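Local coordinates for protein acyl-CoA dehydrogenase FadE3 (Mycobacterium smegmatis, PDB 4IV6) that belongs to the acyl-CoA dehydrogenase family of flavoproteins and binds dihydroflavine-adenine dinucleotide in an assembly of four chains, at residues His92-Lys97 with Ala236-Gly241; Gly241-Arg246 with Glu307-Gly312; Ser185-Glu190 with Ala219-Ser224; Ile50-Leu55 with Val72-Glu77; Val249-Thr254 with Ser300-Ala305. One frame throughout, in Å; residues are numbered along the deposited sequence.

Interaction 1 (His92-Lys97 with Ala236-Gly241)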
# COMPACT_ATOMS: atom_id res chain seq x y z
N HIS B 92 23.80 1.23 24.70
CA HIS B 92 24.97 1.80 25.35
C HIS B 92 25.00 3.30 25.14
O HIS B 92 25.25 4.07 26.07
CB HIS B 92 26.23 1.15 24.78
CG HIS B 92 27.51 1.69 25.31
ND1 HIS B 92 28.18 1.11 26.37
CD2 HIS B 92 28.29 2.70 24.88
CE1 HIS B 92 29.30 1.78 26.60
NE2 HIS B 92 29.39 2.74 25.69
N THR B 93 24.72 3.74 23.93
CA THR B 93 24.63 5.18 23.65
C THR B 93 23.51 5.88 24.46
O THR B 93 23.69 6.97 25.02
CB THR B 93 24.41 5.44 22.15
OG1 THR B 93 25.34 4.66 21.37
CG2 THR B 93 24.58 6.90 21.84
N VAL B 94 22.36 5.24 24.51
CA VAL B 94 21.24 5.81 25.25
C VAL B 94 21.63 5.95 26.73
O VAL B 94 21.39 6.99 27.32
CB VAL B 94 19.97 4.97 25.06
CG1 VAL B 94 18.85 5.48 25.94
CG2 VAL B 94 19.53 5.01 23.59
N VAL B 95 22.27 4.93 27.30
CA VAL B 95 22.69 5.02 28.71
C VAL B 95 23.72 6.11 28.89
O VAL B 95 23.67 6.86 29.89
CB VAL B 95 23.25 3.69 29.28
CG1 VAL B 95 23.76 3.87 30.70
CG2 VAL B 95 22.20 2.61 29.23
N SER B 96 24.67 6.22 27.95
CA SER B 96 25.65 7.29 27.97
C SER B 96 24.93 8.64 28.09
O SER B 96 25.28 9.47 28.91
CB SER B 96 26.57 7.28 26.73
OG SER B 96 27.35 6.10 26.62
N LYS B 97 23.92 8.84 27.27
CA LYS B 97 23.18 10.10 27.30
C LYS B 97 22.42 10.33 28.60
O LYS B 97 22.40 11.44 29.13
CB LYS B 97 22.22 10.15 26.11
CG LYS B 97 21.44 11.45 25.95
CD LYS B 97 22.30 12.56 25.39
CE LYS B 97 21.46 13.79 25.10
NZ LYS B 97 22.32 14.94 24.67
N ALA B 236 10.04 10.36 32.54
CA ALA B 236 10.53 11.61 31.97
C ALA B 236 11.94 11.43 31.42
O ALA B 236 12.25 11.88 30.32
CB ALA B 236 10.50 12.70 33.03
N GLN B 237 12.79 10.76 32.20
CA GLN B 237 14.17 10.51 31.78
C GLN B 237 14.20 9.63 30.53
O GLN B 237 14.90 9.97 29.57
CB GLN B 237 14.97 9.85 32.89
CG GLN B 237 15.20 10.74 34.11
CD GLN B 237 15.69 9.96 35.31
OE1 GLN B 237 15.56 8.73 35.38
NE2 GLN B 237 16.27 10.66 36.26
N MET B 238 13.43 8.54 30.53
CA MET B 238 13.38 7.68 29.36
C MET B 238 12.90 8.44 28.12
O MET B 238 13.50 8.29 27.06
CB MET B 238 12.53 6.44 29.59
CG MET B 238 12.85 5.32 28.61
SD MET B 238 14.62 4.95 28.62
CE MET B 238 15.14 5.64 27.07
N MET B 239 11.88 9.27 28.23
CA MET B 239 11.44 10.06 27.06
C MET B 239 12.60 10.78 26.40
O MET B 239 12.71 10.81 25.18
CB MET B 239 10.40 11.10 27.45
CG MET B 239 8.96 10.68 27.19
SD MET B 239 7.87 12.02 27.72
CE MET B 239 8.24 13.26 26.48
N LYS B 240 13.47 11.35 27.22
CA LYS B 240 14.62 12.10 26.77
C LYS B 240 15.65 11.17 26.11
O LYS B 240 16.19 11.46 25.04
CB LYS B 240 15.17 12.87 27.97
CG LYS B 240 15.79 14.19 27.68
CD LYS B 240 14.86 15.16 26.96
CE LYS B 240 15.73 15.98 26.01
NZ LYS B 240 14.98 17.02 25.26
N GLY B 241 15.87 10.02 26.73
CA GLY B 241 16.70 8.98 26.15
C GLY B 241 16.16 8.42 24.83
O GLY B 241 16.96 8.08 23.96
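The flat group at this contact is the carbonyl of G241, and V94 covers one face of it: both methyls of V94 sit above the same side of the carbonyl plane, CG1 3.8 Å and CG2 4.0 Å from G241 O. V94 places CG1 anti to its backbone N (chi1 174°), the branch that also reaches M238. In the conformer given, one of two deposited, M238 brings CE to 3.9 Å from V94 CG1, the side chains crossing at about a right angle. With no side chain on G241, the helices come as near as 5.6 Å between V94 CA and G241 CA. Behind V94, H92 O is approached from opposite faces of its plane by S96 N at 2.9 Å and S96 OG at 3.0 Å, the latter 38° out of the plane. The H92 ring pairs edge-to-face with F53, and its nitrogens are engaged by F53 O and A122 N. M124 of strand 122-125 packs against both V94 and M238. The arrangement belongs to the acyl-CoA dehydrogenase fold, where helix 83-102 of the N-terminal region leans on helix 234-270 of the C-terminal region, near the bound dihydroflavine-adenine dinucleotide.

Interaction 2 (Gly241-Arg246 with Glu307-Gly312)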
# COMPACT_ATOMS: atom_id res chain seq x y z
N GLY B 241 15.87 10.02 26.73
CA GLY B 241 16.70 8.98 26.15
C GLY B 241 16.16 8.42 24.83
O GLY B 241 16.96 8.08 23.96
N LEU B 242 14.83 8.36 24.68
CA LEU B 242 14.20 7.90 23.43
C LEU B 242 14.42 8.81 22.21
O LEU B 242 14.27 8.38 21.09
CB LEU B 242 12.69 7.70 23.61
CG LEU B 242 12.24 6.55 24.52
CD1 LEU B 242 10.75 6.66 24.82
CD2 LEU B 242 12.57 5.22 23.89
N GLU B 243 14.76 10.06 22.43
CA GLU B 243 15.17 10.91 21.31
C GLU B 243 16.39 10.27 20.61
O GLU B 243 16.37 10.04 19.40
CB GLU B 243 15.50 12.30 21.82
CG GLU B 243 14.28 13.06 22.32
CD GLU B 243 14.60 14.45 22.87
OE1 GLU B 243 15.78 14.86 22.88
OE2 GLU B 243 13.64 15.15 23.29
N VAL B 244 17.43 9.96 21.39
CA VAL B 244 18.62 9.26 20.88
C VAL B 244 18.24 7.87 20.36
O VAL B 244 18.66 7.46 19.26
CB VAL B 244 19.71 9.12 21.97
CG1 VAL B 244 20.89 8.34 21.44
CG2 VAL B 244 20.18 10.49 22.43
N GLY B 245 17.45 7.15 21.15
CA GLY B 245 17.11 5.78 20.79
C GLY B 245 16.34 5.67 19.48
O GLY B 245 16.65 4.84 18.63
N ARG B 246 15.34 6.50 19.29
CA ARG B 246 14.58 6.48 18.07
C ARG B 246 15.45 6.88 16.85
O ARG B 246 15.33 6.29 15.79
CB ARG B 246 13.36 7.39 18.20
CG ARG B 246 12.29 6.79 19.10
CD ARG B 246 11.26 7.82 19.50
NE ARG B 246 10.15 7.18 20.21
CZ ARG B 246 9.34 7.78 21.07
NH1 ARG B 246 9.48 9.04 21.39
NH2 ARG B 246 8.38 7.09 21.65
N GLU B 307 19.72 16.96 12.70
CA GLU B 307 20.14 18.35 12.79
C GLU B 307 19.30 19.10 13.81
O GLU B 307 19.83 19.91 14.56
CB GLU B 307 20.01 19.07 11.44
CG GLU B 307 20.97 18.60 10.38
CD GLU B 307 22.41 19.08 10.58
OE1 GLU B 307 22.71 19.81 11.60
OE2 GLU B 307 23.24 18.72 9.70
N LYS B 308 17.99 18.86 13.84
CA LYS B 308 17.13 19.52 14.85
C LYS B 308 17.59 19.17 16.27
O LYS B 308 17.67 20.05 17.14
CB LYS B 308 15.67 19.14 14.73
CG LYS B 308 14.93 19.79 13.58
CD LYS B 308 13.50 19.26 13.53
CE LYS B 308 12.80 19.58 12.21
NZ LYS B 308 12.74 21.04 11.99
N PHE B 309 17.89 17.89 16.48
CA PHE B 309 18.40 17.42 17.77
C PHE B 309 19.59 18.29 18.14
O PHE B 309 19.66 18.80 19.23
CB PHE B 309 18.81 15.95 17.70
CG PHE B 309 19.41 15.40 18.97
CD1 PHE B 309 20.75 15.60 19.27
CD2 PHE B 309 18.64 14.67 19.85
CE1 PHE B 309 21.31 15.09 20.45
CE2 PHE B 309 19.19 14.16 21.02
CZ PHE B 309 20.52 14.37 21.32
N ASP B 310 20.51 18.42 17.19
CA ASP B 310 21.80 19.04 17.43
C ASP B 310 21.72 20.55 17.55
O ASP B 310 22.51 21.15 18.27
CB ASP B 310 22.76 18.68 16.29
CG ASP B 310 24.05 18.14 16.78
OD1 ASP B 310 24.03 17.21 17.64
OD2 ASP B 310 25.08 18.69 16.34
N ALA B 311 20.76 21.16 16.85
CA ALA B 311 20.55 22.60 16.92
C ALA B 311 19.85 22.97 18.23
O ALA B 311 19.62 24.13 18.50
CB ALA B 311 19.73 23.08 15.73
N GLY B 312 19.49 21.98 19.04
CA GLY B 312 18.85 22.25 20.32
C GLY B 312 17.37 22.53 20.16
O GLY B 312 16.72 22.94 21.10
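F309 turns its ring away from its own helix, with CG anti to the backbone N (chi1 177°), which carries CE2 and CZ across to E243 and V244. E243 comes to meet it as a straight chain: CG lies opposite the carbonyl carbon, the chain is extended beyond it, and the carboxylate ends beside the ring. There E243 OE1 is 3.9 Å from F309 CE2 and 4.2 Å from F309 CD2. The carboxylate plane stands almost perpendicular to the ring, at 85°, and its oxygen approaches obliquely. V244 adds an apolar touch beside it: its CG2 methyl is 4.0 Å from F309 CZ and 4.1 Å from F309 CE2, again at a slant. No hydrogen bond crosses between the segments. The charge of E243 is answered elsewhere, by a salt bridge from E243 OE2 to K240 NZ one turn back on the same helix, which would help steady the carboxylate where it meets the ring.

F309 also lies in the last turn of its helix. G312, at phi 81°, completes a Schellman motif there, and G312 N bonds to F309 O at 3.2 Å, so the residue that supplies the ring also takes part in the helix ending. Around the pair, M68 at the start of helix 68-81 packs on both V244 and F309, and K97 of helix 83-102 does the same. C315, just before helix 316-340, touches E243 and F309. The F309 ring, at the end of helix 282-310, thus meets helix 234-270 with residues of helices 68-81 and 83-102 and C315 around it.

Interaction 3 (Ser185-Glu190 with Ala219-Ser224); sequences SILLVE and ARVPVS
V221 splits its two methyls between two residues of the facing strand: CG1 goes to V189 and CG2 to L187. Its chi1 of -59° sets CG1 opposite the carbonyl carbon and leaves CG2 between the backbone N and carbonyl carbon, which aims the first at the valine and the second at the leucine. V221 CG1 lies 4.1 Å from V189 CG1, and the two valines cross at about a right angle. V189 presents that methyl by holding it anti to its own backbone N, with chi1 at 180°. L187 reaches with CD1, 4.3 Å from V221 CG2, a looser touch.

No hydrogen bond joins the two segments; the strands belong to different sheets of the beta-rich middle domain of the acyl-CoA dehydrogenase fold. Strand 184-190 pairs with 166-172 in the mixed sheet, and I186 and L188 bond through their backbones to L227 and S225, whereas strand 219-222 pairs with 148-159 in the antiparallel sheet. The backbones are nearest at V189 and V221, with CA atoms 6.9 Å apart. Y149 packs on both L187 and V221 and I151 packs on V189, so strand 148-159 contributes to the same interior. On the mixed-sheet side, C171 lies against L187 and L169 against V189.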
# COMPACT_ATOMS: atom_id res chain seq x y z
N SER B 185 11.38 4.68 38.58
CA SER B 185 12.70 5.28 38.54
C SER B 185 13.61 4.43 37.70
O SER B 185 13.24 3.33 37.28
CB SER B 185 13.28 5.37 39.96
OG SER B 185 12.38 6.02 40.84
N ILE B 186 14.80 4.94 37.45
CA ILE B 186 15.83 4.18 36.76
C ILE B 186 17.02 4.01 37.70
O ILE B 186 17.47 4.98 38.31
CB ILE B 186 16.25 4.89 35.48
CG1 ILE B 186 15.09 4.88 34.47
CG2 ILE B 186 17.49 4.22 34.90
CD1 ILE B 186 15.36 5.75 33.25
N LEU B 187 17.48 2.77 37.84
CA LEU B 187 18.64 2.46 38.66
C LEU B 187 19.73 1.92 37.76
O LEU B 187 19.45 1.17 36.81
CB LEU B 187 18.31 1.41 39.73
CG LEU B 187 17.15 1.63 40.73
CD1 LEU B 187 17.17 0.54 41.81
CD2 LEU B 187 17.18 2.98 41.38
N LEU B 188 20.97 2.31 38.05
CA LEU B 188 22.13 1.82 37.33
C LEU B 188 22.64 0.61 38.09
O LEU B 188 23.25 0.74 39.11
CB LEU B 188 23.22 2.90 37.27
CG LEU B 188 22.74 4.26 36.73
CD1 LEU B 188 23.81 5.31 36.86
CD2 LEU B 188 22.32 4.09 35.30
N VAL B 189 22.36 -0.57 37.58
CA VAL B 189 22.59 -1.84 38.26
C VAL B 189 23.78 -2.58 37.67
O VAL B 189 23.81 -2.88 36.47
CB VAL B 189 21.34 -2.72 38.09
CG1 VAL B 189 21.50 -4.07 38.79
CG2 VAL B 189 20.14 -1.96 38.64
N GLU B 190 24.75 -2.88 38.52
CA GLU B 190 25.84 -3.76 38.15
C GLU B 190 25.46 -5.25 38.35
O GLU B 190 24.40 -5.57 38.90
CB GLU B 190 27.10 -3.42 38.98
CG GLU B 190 27.49 -1.96 38.86
CD GLU B 190 28.77 -1.62 39.61
OE1 GLU B 190 29.33 -2.47 40.32
OE2 GLU B 190 29.21 -0.49 39.49
N ALA B 219 17.93 -8.81 45.02
CA ALA B 219 19.20 -8.28 44.47
C ALA B 219 19.47 -6.90 45.06
O ALA B 219 18.71 -5.94 44.80
CB ALA B 219 19.13 -8.18 42.96
N ARG B 220 20.53 -6.81 45.84
CA ARG B 220 20.86 -5.60 46.59
C ARG B 220 21.82 -4.70 45.83
O ARG B 220 22.88 -5.14 45.42
CB ARG B 220 21.49 -5.97 47.93
CG ARG B 220 20.69 -6.97 48.75
CD ARG B 220 21.27 -7.09 50.16
NE ARG B 220 20.46 -6.33 51.08
CZ ARG B 220 19.27 -6.75 51.49
NH1 ARG B 220 18.56 -6.01 52.32
NH2 ARG B 220 18.80 -7.93 51.07
N VAL B 221 21.44 -3.45 45.64
CA VAL B 221 22.34 -2.43 45.10
C VAL B 221 22.29 -1.24 46.04
O VAL B 221 21.31 -1.03 46.72
CB VAL B 221 21.94 -2.00 43.68
CG1 VAL B 221 21.95 -3.20 42.75
CG2 VAL B 221 20.58 -1.31 43.66
N PRO B 222 23.37 -0.45 46.10
CA PRO B 222 23.30 0.70 46.96
C PRO B 222 22.34 1.76 46.42
O PRO B 222 22.09 1.82 45.20
CB PRO B 222 24.75 1.21 47.00
CG PRO B 222 25.45 0.57 45.86
CD PRO B 222 24.67 -0.63 45.45
N VAL B 223 21.79 2.57 47.32
CA VAL B 223 20.82 3.61 46.91
C VAL B 223 21.42 4.64 45.97
O VAL B 223 20.70 5.25 45.18
CB VAL B 223 20.09 4.32 48.09
CG1 VAL B 223 19.20 3.32 48.81
CG2 VAL B 223 21.06 5.01 49.05
N SER B 224 22.76 4.76 46.00
CA SER B 224 23.47 5.63 45.04
C SER B 224 23.34 5.16 43.59
O SER B 224 23.71 5.88 42.66
CB SER B 224 24.95 5.73 45.45
OG SER B 224 25.61 4.48 45.27

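Interaction 4 (Ile50-Leu55 with Val72-Glu77)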
# COMPACT_ATOMS: atom_id res chain seq x y z
N ILE B 50 38.03 1.87 17.42
CA ILE B 50 37.52 2.94 16.55
C ILE B 50 36.91 4.08 17.37
O ILE B 50 36.90 5.22 16.93
CB ILE B 50 36.44 2.38 15.58
CG1 ILE B 50 37.09 1.55 14.48
CG2 ILE B 50 35.61 3.48 14.93
CD1 ILE B 50 36.08 0.92 13.56
N GLY B 51 36.39 3.78 18.56
CA GLY B 51 35.70 4.79 19.40
C GLY B 51 34.16 4.71 19.36
O GLY B 51 33.49 5.61 19.86
N ILE B 52 33.60 3.63 18.81
CA ILE B 52 32.15 3.52 18.61
C ILE B 52 31.35 3.66 19.93
O ILE B 52 30.23 4.24 19.98
CB ILE B 52 31.77 2.17 17.95
CG1 ILE B 52 32.38 1.99 16.56
CG2 ILE B 52 30.26 1.98 17.87
CD1 ILE B 52 31.94 3.02 15.55
N PHE B 53 31.90 3.13 21.02
CA PHE B 53 31.22 3.15 22.29
C PHE B 53 31.36 4.48 23.05
O PHE B 53 30.77 4.61 24.13
CB PHE B 53 31.67 1.94 23.13
CG PHE B 53 31.19 0.64 22.57
CD1 PHE B 53 31.91 -0.01 21.60
CD2 PHE B 53 30.00 0.10 22.98
CE1 PHE B 53 31.45 -1.21 21.04
CE2 PHE B 53 29.53 -1.09 22.44
CZ PHE B 53 30.25 -1.74 21.47
N GLY B 54 32.10 5.45 22.49
CA GLY B 54 32.32 6.76 23.10
C GLY B 54 31.78 7.90 22.26
O GLY B 54 32.07 9.06 22.52
N LEU B 55 30.97 7.59 21.25
CA LEU B 55 30.48 8.61 20.31
C LEU B 55 29.61 9.68 20.95
O LEU B 55 29.46 10.75 20.39
CB LEU B 55 29.70 7.97 19.16
CG LEU B 55 30.50 7.11 18.18
CD1 LEU B 55 29.56 6.34 17.28
CD2 LEU B 55 31.44 7.95 17.36
N VAL B 72 24.31 9.38 13.54
CA VAL B 72 23.36 8.58 12.75
C VAL B 72 24.02 7.99 11.51
O VAL B 72 23.71 6.88 11.12
CB VAL B 72 22.05 9.34 12.44
CG1 VAL B 72 21.39 9.79 13.75
CG2 VAL B 72 22.27 10.53 11.55
N GLN B 73 24.95 8.73 10.92
CA GLN B 73 25.67 8.21 9.78
C GLN B 73 26.58 7.04 10.19
O GLN B 73 26.71 6.08 9.44
CB GLN B 73 26.44 9.30 9.07
CG GLN B 73 25.52 10.28 8.34
CD GLN B 73 26.26 11.48 7.80
OE1 GLN B 73 26.01 12.63 8.19
NE2 GLN B 73 27.20 11.22 6.93
N VAL B 74 27.17 7.10 11.37
CA VAL B 74 28.01 5.99 11.86
C VAL B 74 27.14 4.77 12.11
O VAL B 74 27.48 3.64 11.70
CB VAL B 74 28.80 6.35 13.13
CG1 VAL B 74 29.46 5.12 13.73
CG2 VAL B 74 29.85 7.40 12.83
N ALA B 75 26.02 4.98 12.77
CA ALA B 75 25.09 3.88 13.06
C ALA B 75 24.56 3.26 11.76
O ALA B 75 24.47 2.03 11.62
CB ALA B 75 23.96 4.38 13.95
N GLU B 76 24.28 4.10 10.77
CA GLU B 76 23.78 3.63 9.49
C GLU B 76 24.84 2.78 8.77
O GLU B 76 24.51 1.74 8.22
CB GLU B 76 23.36 4.82 8.63
CG GLU B 76 22.89 4.44 7.23
CD GLU B 76 22.61 5.64 6.35
OE1 GLU B 76 23.59 6.19 5.81
OE2 GLU B 76 21.41 5.99 6.17
N GLU B 77 26.10 3.22 8.79
CA GLU B 77 27.17 2.48 8.14
C GLU B 77 27.33 1.12 8.75
O GLU B 77 27.47 0.12 8.03
CB GLU B 77 28.51 3.20 8.24
CG GLU B 77 28.67 4.42 7.36
CD GLU B 77 28.54 4.18 5.86
OE1 GLU B 77 28.82 3.06 5.32
OE2 GLU B 77 28.11 5.17 5.23
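One methyl, V74 CG1, receives both loop residues of this contact in the helical N-terminal domain of the acyl-CoA dehydrogenase fold. I52 CD1 lies 3.7 Å from it and L55 CD1 3.8 Å. L55 and V74 reach toward each other tip to tip, while I52 comes in at a slant. The I52 chain is bent, with chi1 -62° and chi2 -61°, which swings CD1 over to the valine although its CB does not point there. V74 meets them with CG1 held anti to its backbone N (chi1 170°), at the loop-facing side of helix 68-81. The touches are wholly apolar, and the three side chains are buried.

The next shell fixes the loop. G51, with positive phi, ends helix 41-50 in a Schellman motif and leads into the loop. L55 is tied through its backbone to V66 further along. M89 of helix 83-102 packs on both I52 and L55, and V18 of helix 9-26 lies against I52 and E77. On the valine's own helix, E76 and E77 turn elsewhere: both form salt bridges with R258, E76 adds another to R299, and E77 OE1 is hydrogen-bonded to H19, linking helix 68-81 to helices 234-270, 282-310 and 9-26. Within the loop, the turn that carries I52 and F53 is closed by G54 N bonding to G51 O at 3.0 Å.

Interaction 5 (Val249-Thr254 with Ser300-Ala305)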
# COMPACT_ATOMS: atom_id res chain seq x y z
N VAL B 249 17.70 3.90 16.02
CA VAL B 249 16.94 2.84 15.37
C VAL B 249 16.59 3.22 13.93
O VAL B 249 16.67 2.36 13.05
CB VAL B 249 15.68 2.48 16.16
CG1 VAL B 249 14.80 1.50 15.39
CG2 VAL B 249 16.06 1.88 17.51
N ALA B 250 16.19 4.48 13.70
CA ALA B 250 15.94 4.95 12.34
C ALA B 250 17.18 4.76 11.45
O ALA B 250 17.07 4.33 10.31
CB ALA B 250 15.51 6.40 12.34
N ALA B 251 18.35 5.08 11.98
CA ALA B 251 19.62 4.88 11.27
C ALA B 251 19.91 3.41 10.99
O ALA B 251 20.45 3.08 9.94
CB ALA B 251 20.77 5.48 12.07
N ARG B 252 19.60 2.52 11.94
CA ARG B 252 19.71 1.11 11.65
C ARG B 252 18.91 0.70 10.44
O ARG B 252 19.35 -0.12 9.64
CB ARG B 252 19.21 0.24 12.79
CG ARG B 252 20.23 -0.16 13.74
CD ARG B 252 19.68 -1.21 14.69
NE ARG B 252 19.66 -0.66 16.00
CZ ARG B 252 19.07 -1.21 17.04
NH1 ARG B 252 19.15 -0.60 18.18
NH2 ARG B 252 18.41 -2.36 16.93
N ALA B 253 17.70 1.25 10.37
CA ALA B 253 16.77 0.91 9.33
C ALA B 253 17.22 1.51 7.99
O ALA B 253 17.17 0.84 6.96
CB ALA B 253 15.36 1.36 9.73
N THR B 254 17.72 2.75 7.97
CA THR B 254 18.23 3.25 6.71
C THR B 254 19.48 2.51 6.26
O THR B 254 19.72 2.40 5.08
CB THR B 254 18.48 4.76 6.69
OG1 THR B 254 19.41 5.13 7.71
CG2 THR B 254 17.17 5.50 6.81
N SER B 300 16.58 11.63 4.17
CA SER B 300 16.39 13.07 4.27
C SER B 300 15.69 13.43 5.57
O SER B 300 16.11 14.35 6.29
CB SER B 300 15.60 13.64 3.09
OG SER B 300 16.30 13.49 1.86
N LEU B 301 14.65 12.67 5.89
CA LEU B 301 13.93 12.84 7.14
C LEU B 301 14.85 12.62 8.36
O LEU B 301 14.94 13.47 9.26
CB LEU B 301 12.69 11.92 7.16
CG LEU B 301 11.59 12.18 8.21
CD1 LEU B 301 10.43 11.21 8.00
CD2 LEU B 301 12.11 12.01 9.61
N LEU B 302 15.59 11.52 8.34
CA LEU B 302 16.55 11.20 9.39
C LEU B 302 17.59 12.31 9.64
O LEU B 302 17.82 12.71 10.80
CB LEU B 302 17.24 9.87 9.07
CG LEU B 302 18.39 9.46 9.99
CD1 LEU B 302 17.92 9.23 11.41
CD2 LEU B 302 19.09 8.23 9.43
N LEU B 303 18.18 12.83 8.57
CA LEU B 303 19.21 13.83 8.69
C LEU B 303 18.58 15.14 9.18
O LEU B 303 19.17 15.82 10.02
CB LEU B 303 20.00 14.01 7.37
CG LEU B 303 20.83 12.75 7.05
CD1 LEU B 303 21.37 12.86 5.63
CD2 LEU B 303 22.00 12.53 8.01
N SER B 304 17.37 15.45 8.71
CA SER B 304 16.64 16.63 9.22
C SER B 304 16.40 16.53 10.73
O SER B 304 16.69 17.47 11.50
CB SER B 304 15.31 16.83 8.48
OG SER B 304 14.52 17.78 9.17
N ALA B 305 15.90 15.38 11.16
CA ALA B 305 15.68 15.18 12.59
C ALA B 305 16.97 15.20 13.39
O ALA B 305 16.99 15.77 14.47
CB ALA B 305 14.88 13.91 12.86
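Segments 249-254 and 300-305, of helices 234-270 and 282-310, run nearly antiparallel, their short axes 10.4 Å apart at a signed crossing angle of -152°, and their backbones come nearest at A250 and L302. They are part of the helical bundle that forms the C-terminal domain of acyl-CoA dehydrogenases. L302 makes all of the side-chain reach from its helix. Its CG stands anti to the backbone N (chi1 173°), and chi2 of 64° turns the fork so that CD1 faces A250 and CD2 faces A251 and T254. CD1 meets A250 CB at 3.8 Å. CD2 lies 3.9 Å from A251 CA and 4.2 Å from A251 CB. With only CB on A250 and A251, CD2 can come against A251 CA.

V72 and A75 of helix 68-81 cover A251, while A322 of helix 316-340 touches both A250 and L301. Beyond L302, helix 282-310 faces the second subunit, where S304 OG is hydrogen-bonded to Y296 OH of that chain. T254 crosses L302 at an angle, and its hydroxyl is not left to the leucine: it is hydrogen-bonded to E76 OE2 of helix 68-81. T254 OG1 itself lies 3.6 Å from L302 CD2.

Helix 234-270 threads interactions 1, 2 and 5 together: G241 belongs to both 1 and 2, and interactions 2 and 5 pair the same two helices with centres 11 Å apart. Interactions 1 and 2 also touch directly, V94 CG2 lying 3.8 Å from G245 CA and K97 NZ 3.8 Å from F309 CZ. Interaction 4 meets interaction 5 through E76 OE2 and T254 OG1, 2.7 Å apart, and interaction 1 through H92 NE2 and F53 O, 2.8 Å apart. Interaction 3 stands off in the beta domain, its centre 33 Å from that of interaction 5. Dihydroflavine-adenine dinucleotide lies about 8 Å from the side chain of M238 and about 13 Å from those of V244 and V189.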